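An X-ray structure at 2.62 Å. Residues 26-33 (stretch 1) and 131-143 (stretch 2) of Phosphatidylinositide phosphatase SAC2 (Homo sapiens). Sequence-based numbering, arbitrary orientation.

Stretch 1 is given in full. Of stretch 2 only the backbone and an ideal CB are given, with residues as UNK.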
ATOM      1  N   PHE A  26      24.257  -2.535   9.561  1.00 46.00           N
ATOM      2  CA  PHE A  26      23.070  -1.726   9.781  1.00 42.47           C
ATOM      3  C   PHE A  26      22.259  -1.593   8.496  1.00 42.69           C
ATOM      4  O   PHE A  26      22.813  -1.337   7.429  1.00 45.90           O
ATOM      5  CB  PHE A  26      23.494  -0.353  10.300  1.00 42.83           C
ATOM      6  CG  PHE A  26      22.361   0.599  10.522  1.00 40.77           C
ATOM      7  CD1 PHE A  26      21.556   0.491  11.649  1.00 37.41           C
ATOM      8  CD2 PHE A  26      22.110   1.627   9.606  1.00 42.52           C
ATOM      9  CE1 PHE A  26      20.506   1.384  11.862  1.00 37.01           C
ATOM     10  CE2 PHE A  26      21.069   2.530   9.811  1.00 41.39           C
ATOM     11  CZ  PHE A  26      20.263   2.411  10.941  1.00 38.40           C
ATOM     12  N   HIS A  27      20.949  -1.780   8.612  1.00 39.73           N
ATOM     13  CA  HIS A  27      20.030  -1.624   7.491  1.00 40.33           C
ATOM     14  C   HIS A  27      19.117  -0.425   7.717  1.00 38.69           C
ATOM     15  O   HIS A  27      18.858   0.354   6.797  1.00 40.69           O
ATOM     16  CB  HIS A  27      19.191  -2.892   7.315  1.00 39.83           C
ATOM     17  CG  HIS A  27      19.873  -3.966   6.525  1.00 43.95           C
ATOM     18  ND1 HIS A  27      19.190  -5.031   5.977  1.00 46.43           N
ATOM     19  CD2 HIS A  27      21.170  -4.128   6.167  1.00 47.13           C
ATOM     20  CE1 HIS A  27      20.038  -5.809   5.327  1.00 49.35           C
ATOM     21  NE2 HIS A  27      21.245  -5.283   5.426  1.00 50.16           N
ATOM     22  N   GLY A  28      18.637  -0.285   8.950  1.00 35.59           N
ATOM     23  CA  GLY A  28      17.641   0.723   9.274  1.00 34.49           C
ATOM     24  C   GLY A  28      17.296   0.774  10.746  1.00 32.05           C
ATOM     25  O   GLY A  28      17.582  -0.169  11.494  1.00 30.95           O
ATOM     26  N   GLY A  29      16.689   1.890  11.148  1.00 31.70           N
ATOM     27  CA  GLY A  29      16.326   2.155  12.532  1.00 30.17           C
ATOM     28  C   GLY A  29      15.212   3.182  12.595  1.00 31.02           C
ATOM     29  O   GLY A  29      15.145   4.087  11.756  1.00 32.93           O
ATOM     30  N   TRP A  30      14.326   3.037  13.579  1.00 29.85           N
ATOM     31  CA  TRP A  30      13.149   3.907  13.688  1.00 31.00           C
ATOM     32  C   TRP A  30      12.817   4.233  15.139  1.00 31.33           C
ATOM     33  O   TRP A  30      12.921   3.374  16.020  1.00 30.29           O
ATOM     34  CB  TRP A  30      11.928   3.253  13.022  1.00 30.41           C
ATOM     35  CG  TRP A  30      12.171   2.812  11.614  1.00 30.67           C
ATOM     36  CD1 TRP A  30      11.894   3.515  10.478  1.00 33.25           C
ATOM     37  CD2 TRP A  30      12.743   1.566  11.186  1.00 28.92           C
ATOM     38  NE1 TRP A  30      12.258   2.786   9.371  1.00 33.96           N
ATOM     39  CE2 TRP A  30      12.783   1.589   9.777  1.00 30.91           C
ATOM     40  CE3 TRP A  30      13.225   0.435  11.861  1.00 27.71           C
ATOM     41  CZ2 TRP A  30      13.289   0.527   9.026  1.00 31.80           C
ATOM     42  CZ3 TRP A  30      13.732  -0.624  11.117  1.00 27.29           C
ATOM     43  CH2 TRP A  30      13.758  -0.570   9.712  1.00 30.63           C
ATOM     44  N   ALA A  31      12.423   5.476  15.379  1.00 33.81           N
ATOM     45  CA  ALA A  31      11.912   5.890  16.677  1.00 35.51           C
ATOM     46  C   ALA A  31      10.430   5.568  16.726  1.00 35.91           C
ATOM     47  O   ALA A  31       9.681   5.948  15.824  1.00 36.77           O
ATOM     48  CB  ALA A  31      12.140   7.375  16.892  1.00 38.98           C
ATOM     49  N   LEU A  32      10.013   4.856  17.770  1.00 36.11           N
ATOM     50  CA  LEU A  32       8.615   4.458  17.924  1.00 37.59           C
ATOM     51  C   LEU A  32       8.116   4.634  19.360  1.00 40.98           C
ATOM     52  O   LEU A  32       8.850   5.097  20.238  1.00 42.35           O
ATOM     53  CB  LEU A  32       8.401   3.012  17.449  1.00 34.94           C
ATOM     54  CG  LEU A  32       8.765   2.638  16.001  1.00 32.98           C
ATOM     55  CD1 LEU A  32       8.824   1.132  15.833  1.00 30.37           C
ATOM     56  CD2 LEU A  32       7.805   3.252  14.982  1.00 33.78           C
ATOM     57  N   ILE A  33       6.854   4.276  19.578  1.00 43.37           N
ATOM     58  CA  ILE A  33       6.213   4.365  20.881  1.00 47.43           C
ATOM     59  C   ILE A  33       5.547   3.031  21.190  1.00 47.88           C
ATOM     60  O   ILE A  33       4.978   2.402  20.301  1.00 46.36           O
ATOM     61  CB  ILE A  33       5.171   5.516  20.910  1.00 51.53           C
ATOM     62  CG1 ILE A  33       5.867   6.870  20.728  1.00 53.07           C
ATOM     63  CG2 ILE A  33       4.358   5.509  22.212  1.00 55.31           C
ATOM     64  CD1 ILE A  33       4.927   8.002  20.361  1.00 57.74           C
ATOM     65  N   UNK A 131       3.512   4.220   7.703  1.00 47.71           N
ATOM     66  CA  UNK A 131       4.823   4.177   8.348  1.00 45.27           C
ATOM     67  C   UNK A 131       5.122   2.771   8.866  1.00 42.34           C
ATOM     68  O   UNK A 131       6.235   2.275   8.722  1.00 40.88           O
ATOM     69  CB  UNK A 131       4.890   5.189   9.493  1.00 45.27           C
ATOM     70  N   UNK A 132       4.118   2.139   9.466  1.00 41.93           N
ATOM     71  CA  UNK A 132       4.261   0.800  10.019  1.00 39.76           C
ATOM     72  C   UNK A 132       4.334  -0.268   8.922  1.00 38.94           C
ATOM     73  O   UNK A 132       5.055  -1.258   9.064  1.00 37.59           O
ATOM     74  CB  UNK A 132       3.096   0.500  10.964  1.00 39.76           C
ATOM     75  N   UNK A 133       3.601  -0.060   7.829  1.00 40.22           N
ATOM     76  CA  UNK A 133       3.659  -0.976   6.687  1.00 40.34           C
ATOM     77  C   UNK A 133       5.061  -0.962   6.072  1.00 39.45           C
ATOM     78  O   UNK A 133       5.579  -2.001   5.667  1.00 39.22           O
ATOM     79  CB  UNK A 133       2.612  -0.597   5.638  1.00 40.34           C
ATOM     80  N   UNK A 134       5.669   0.222   6.039  1.00 39.54           N
ATOM     81  CA  UNK A 134       7.027   0.406   5.535  1.00 39.35           C
ATOM     82  C   UNK A 134       8.065  -0.332   6.363  1.00 37.43           C
ATOM     83  O   UNK A 134       8.924  -1.026   5.806  1.00 37.59           O
ATOM     84  CB  UNK A 134       7.371   1.896   5.496  1.00 39.35           C
ATOM     85  N   UNK A 135       7.981  -0.185   7.683  1.00 35.98           N
ATOM     86  CA  UNK A 135       8.900  -0.864   8.596  1.00 34.60           C
ATOM     87  C   UNK A 135       8.775  -2.393   8.469  1.00 34.07           C
ATOM     88  O   UNK A 135       9.782  -3.088   8.336  1.00 33.69           O
ATOM     89  CB  UNK A 135       8.629  -0.429  10.037  1.00 34.60           C
ATOM     90  N   UNK A 136       7.536  -2.891   8.486  1.00 34.42           N
ATOM     91  CA  UNK A 136       7.249  -4.319   8.320  1.00 34.71           C
ATOM     92  C   UNK A 136       7.823  -4.859   7.018  1.00 35.91           C
ATOM     93  O   UNK A 136       8.357  -5.966   6.977  1.00 36.10           O
ATOM     94  CB  UNK A 136       5.740  -4.566   8.362  1.00 34.71           C
ATOM     95  N   UNK A 137       7.718  -4.062   5.961  1.00 37.36           N
ATOM     96  CA  UNK A 137       8.263  -4.446   4.669  1.00 39.53           C
ATOM     97  C   UNK A 137       9.784  -4.606   4.679  1.00 39.90           C
ATOM     98  O   UNK A 137      10.301  -5.547   4.081  1.00 41.31           O
ATOM     99  CB  UNK A 137       7.865  -3.408   3.618  1.00 39.53           C
ATOM    100  N   UNK A 138      10.497  -3.728   5.382  1.00 39.60           N
ATOM    101  CA  UNK A 138      11.946  -3.877   5.473  1.00 40.71           C
ATOM    102  C   UNK A 138      12.364  -5.074   6.326  1.00 39.65           C
ATOM    103  O   UNK A 138      13.342  -5.747   6.012  1.00 40.85           O
ATOM    104  CB  UNK A 138      12.562  -2.599   6.046  1.00 40.71           C
ATOM    105  N   UNK A 139      11.622  -5.338   7.395  1.00 37.96           N
ATOM    106  CA  UNK A 139      11.848  -6.530   8.198  1.00 37.84           C
ATOM    107  C   UNK A 139      11.601  -7.791   7.371  1.00 39.48           C
ATOM    108  O   UNK A 139      12.266  -8.812   7.569  1.00 40.51           O
ATOM    109  CB  UNK A 139      10.948  -6.519   9.435  1.00 37.84           C
ATOM    110  N   UNK A 140      10.657  -7.703   6.433  1.00 40.08           N
ATOM    111  CA  UNK A 140      10.261  -8.850   5.630  1.00 41.98           C
ATOM    112  C   UNK A 140      11.321  -9.238   4.604  1.00 44.35           C
ATOM    113  O   UNK A 140      11.745 -10.394   4.575  1.00 46.32           O
ATOM    114  CB  UNK A 140       8.938  -8.554   4.920  1.00 41.98           C
ATOM    115  N   UNK A 141      11.751  -8.288   3.775  1.00 44.81           N
ATOM    116  CA  UNK A 141      12.764  -8.578   2.754  1.00 47.85           C
ATOM    117  C   UNK A 141      14.141  -8.919   3.340  1.00 48.40           C
ATOM    118  O   UNK A 141      14.878  -9.716   2.759  1.00 51.33           O
ATOM    119  CB  UNK A 141      12.898  -7.378   1.814  1.00 47.85           C
ATOM    120  N   UNK A 142      14.481  -8.318   4.480  1.00 46.17           N
ATOM    121  CA  UNK A 142      15.725  -8.638   5.173  1.00 47.11           C
ATOM    122  C   UNK A 142      15.733 -10.113   5.581  1.00 48.61           C
ATOM    123  O   UNK A 142      16.732 -10.813   5.384  1.00 51.29           O
ATOM    124  CB  UNK A 142      15.906  -7.741   6.399  1.00 47.11           C
ATOM    125  N   UNK A 143      14.609 -10.582   6.118  1.00 47.38           N
ATOM    126  CA  UNK A 143      14.462 -11.979   6.496  1.00 49.38           C
ATOM    127  C   UNK A 143      14.392 -12.894   5.271  1.00 53.21           C
ATOM    128  O   UNK A 143      14.910 -14.014   5.291  1.00 56.18           O
ATOM    129  CB  UNK A 143      13.210 -12.159   7.357  1.00 49.38           C
TER

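Stretch 2 is one helix, with phi/psi near -65/-40 throughout. It runs roughly antiparallel to the strand of stretch 1, at 156°, with axes 9.9 Å apart at closest. The strand turns His27, Trp30 and Leu32 toward it.

Position 131 has a sideways CB with nothing of the strand within 5.5 Å. Many residues would suit. It is Thr131, which makes no contact.

At position 132 the CB points away, but Leu32 lies within reach of a longer side chain. A flexible apolar residue would fit. It is Leu132, chi1 m and chi2 t, whose end comes back so that CD2 lies 4.4 Å from Leu32 CD2.

Position 133 is out of reach and 134 points sideways; the strand sets no preference, and many residues would suit. They are Gln133 and Cys134. The cysteine is bonded covalently to a group elsewhere in the structure.

At position 135 the CA-to-CB bond points toward the strand. Its ideal CB is 4.6 Å from Trp30 CE2, beside the indole face, with Leu32 nearby. A mid-sized aliphatic residue, such as Leu, Ile or Val, would suit. It is Ile135. Its CG1 sits 3.6 Å from the centroid of the Trp30 five-membered ring, almost on the ring normal, in a CH-pi contact. Its CD1 reaches Leu32 CD2 at 3.9 Å.

Positions 136 and 137 are out of reach of the strand, so it sets no preference. They are Ala136 and Glu137. Glu137 OE1 accepts a hydrogen bond from Gln133 NE2 at 2.8 Å, one turn back.

Position 138 points toward the strand, its ideal CB 4.4 Å from Trp30 CH2. Beyond lies the space left by Gly28. A long, unbranched apolar chain would suit, and Leu might also fit. It is Met138, modelled as selenomethionine. Its SE lies at the indole edge, 3.9 Å from Trp30 CZ2, and 4.4 Å from Gly28 CA. A CB on Gly28 would be only 3.1 Å from SE, so the glycine makes room for it.

Position 139 points sideways, and 140 and 141 are out of reach of the strand; many residues would suit. They are Leu139, Gln140 and Ile141.

Position 142 faces His27, its ideal CB 4.3 Å from ND1. A short polar residue, such as Ser, Thr or Asn, would suit. It is Thr142. OG1 accepts a weak hydrogen bond from His27 ND1 at 3.5 Å and donates to Met138 O at 2.7 Å.

Position 143 is out of reach; many residues would suit. It is Lys143, whose NZ is hydrogen-bonded elsewhere in the structure.

Stretch 2 (131-143) TLQCIAEMLQITK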
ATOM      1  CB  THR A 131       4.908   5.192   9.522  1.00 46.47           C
ATOM      2  OG1 THR A 131       4.718   6.520   9.030  1.00 49.53           O
ATOM      3  CG2 THR A 131       6.256   5.125  10.226  1.00 44.90           C
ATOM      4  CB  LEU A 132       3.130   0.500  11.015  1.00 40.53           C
ATOM      5  CG  LEU A 132       2.945   1.442  12.220  1.00 41.58           C
ATOM      6  CD1 LEU A 132       1.721   1.046  13.027  1.00 41.92           C
ATOM      7  CD2 LEU A 132       4.180   1.493  13.132  1.00 40.10           C
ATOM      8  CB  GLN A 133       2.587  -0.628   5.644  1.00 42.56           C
ATOM      9  CG  GLN A 133       2.479  -1.605   4.460  1.00 44.23           C
ATOM     10  CD  GLN A 133       2.054  -3.024   4.858  1.00 45.47           C
ATOM     11  OE1 GLN A 133       1.166  -3.218   5.694  1.00 46.19           O
ATOM     12  NE2 GLN A 133       2.683  -4.022   4.241  1.00 45.53           N
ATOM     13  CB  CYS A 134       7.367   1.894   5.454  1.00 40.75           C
ATOM     14  SG  CYS A 134       6.566   2.689   4.048  1.00 44.64           S
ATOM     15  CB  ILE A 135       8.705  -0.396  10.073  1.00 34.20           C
ATOM     16  CG1 ILE A 135       9.071   1.090  10.214  1.00 34.63           C
ATOM     17  CG2 ILE A 135       9.530  -1.253  11.032  1.00 32.34           C
ATOM     18  CD1 ILE A 135       8.590   1.729  11.505  1.00 34.99           C
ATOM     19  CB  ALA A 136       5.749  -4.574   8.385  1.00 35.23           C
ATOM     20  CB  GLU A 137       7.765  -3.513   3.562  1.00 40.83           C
ATOM     21  CG  GLU A 137       6.426  -3.988   3.016  1.00 43.21           C
ATOM     22  CD  GLU A 137       5.677  -2.955   2.199  1.00 47.13           C
ATOM     23  OE1 GLU A 137       4.427  -2.983   2.252  1.00 48.60           O
ATOM     24  OE2 GLU A 137       6.312  -2.132   1.498  1.00 49.34           O
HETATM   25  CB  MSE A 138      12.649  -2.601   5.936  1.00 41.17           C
HETATM   26  CG  MSE A 138      14.094  -2.576   5.434  1.00 46.50           C
HETATM   27 SE   MSE A 138      15.211  -1.153   6.121  1.00 56.34          SE
HETATM   28  CE  MSE A 138      14.509   0.293   5.011  1.00 54.96           C
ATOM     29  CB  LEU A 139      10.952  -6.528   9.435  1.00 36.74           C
ATOM     30  CG  LEU A 139      11.273  -5.550  10.572  1.00 35.82           C
ATOM     31  CD1 LEU A 139      10.072  -5.418  11.481  1.00 35.40           C
ATOM     32  CD2 LEU A 139      12.487  -5.989  11.375  1.00 35.88           C
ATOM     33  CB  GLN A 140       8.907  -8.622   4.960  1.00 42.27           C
ATOM     34  CG  GLN A 140       8.369  -9.856   4.252  1.00 44.65           C
ATOM     35  CD  GLN A 140       7.060  -9.610   3.536  1.00 45.88           C
ATOM     36  OE1 GLN A 140       6.051 -10.244   3.837  1.00 46.88           O
ATOM     37  NE2 GLN A 140       7.065  -8.685   2.583  1.00 46.24           N
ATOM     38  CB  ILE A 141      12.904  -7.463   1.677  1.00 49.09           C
ATOM     39  CG1 ILE A 141      13.167  -6.094   2.308  1.00 47.56           C
ATOM     40  CG2 ILE A 141      11.683  -7.429   0.767  1.00 50.49           C
ATOM     41  CD1 ILE A 141      13.902  -5.143   1.372  1.00 51.44           C
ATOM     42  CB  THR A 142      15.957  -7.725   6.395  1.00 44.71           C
ATOM     43  OG1 THR A 142      15.996  -6.363   5.964  1.00 44.59           O
ATOM     44  CG2 THR A 142      17.277  -8.052   7.085  1.00 45.73           C
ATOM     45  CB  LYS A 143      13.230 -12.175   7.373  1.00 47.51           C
ATOM     46  CG  LYS A 143      13.354 -13.379   8.265  1.00 48.75           C
ATOM     47  CD  LYS A 143      12.077 -13.713   8.973  1.00 47.41           C
ATOM     48  CE  LYS A 143      12.124 -15.151   9.427  1.00 50.51           C
ATOM     49  NZ  LYS A 143      11.354 -15.328  10.671  1.00 50.55           N
TER
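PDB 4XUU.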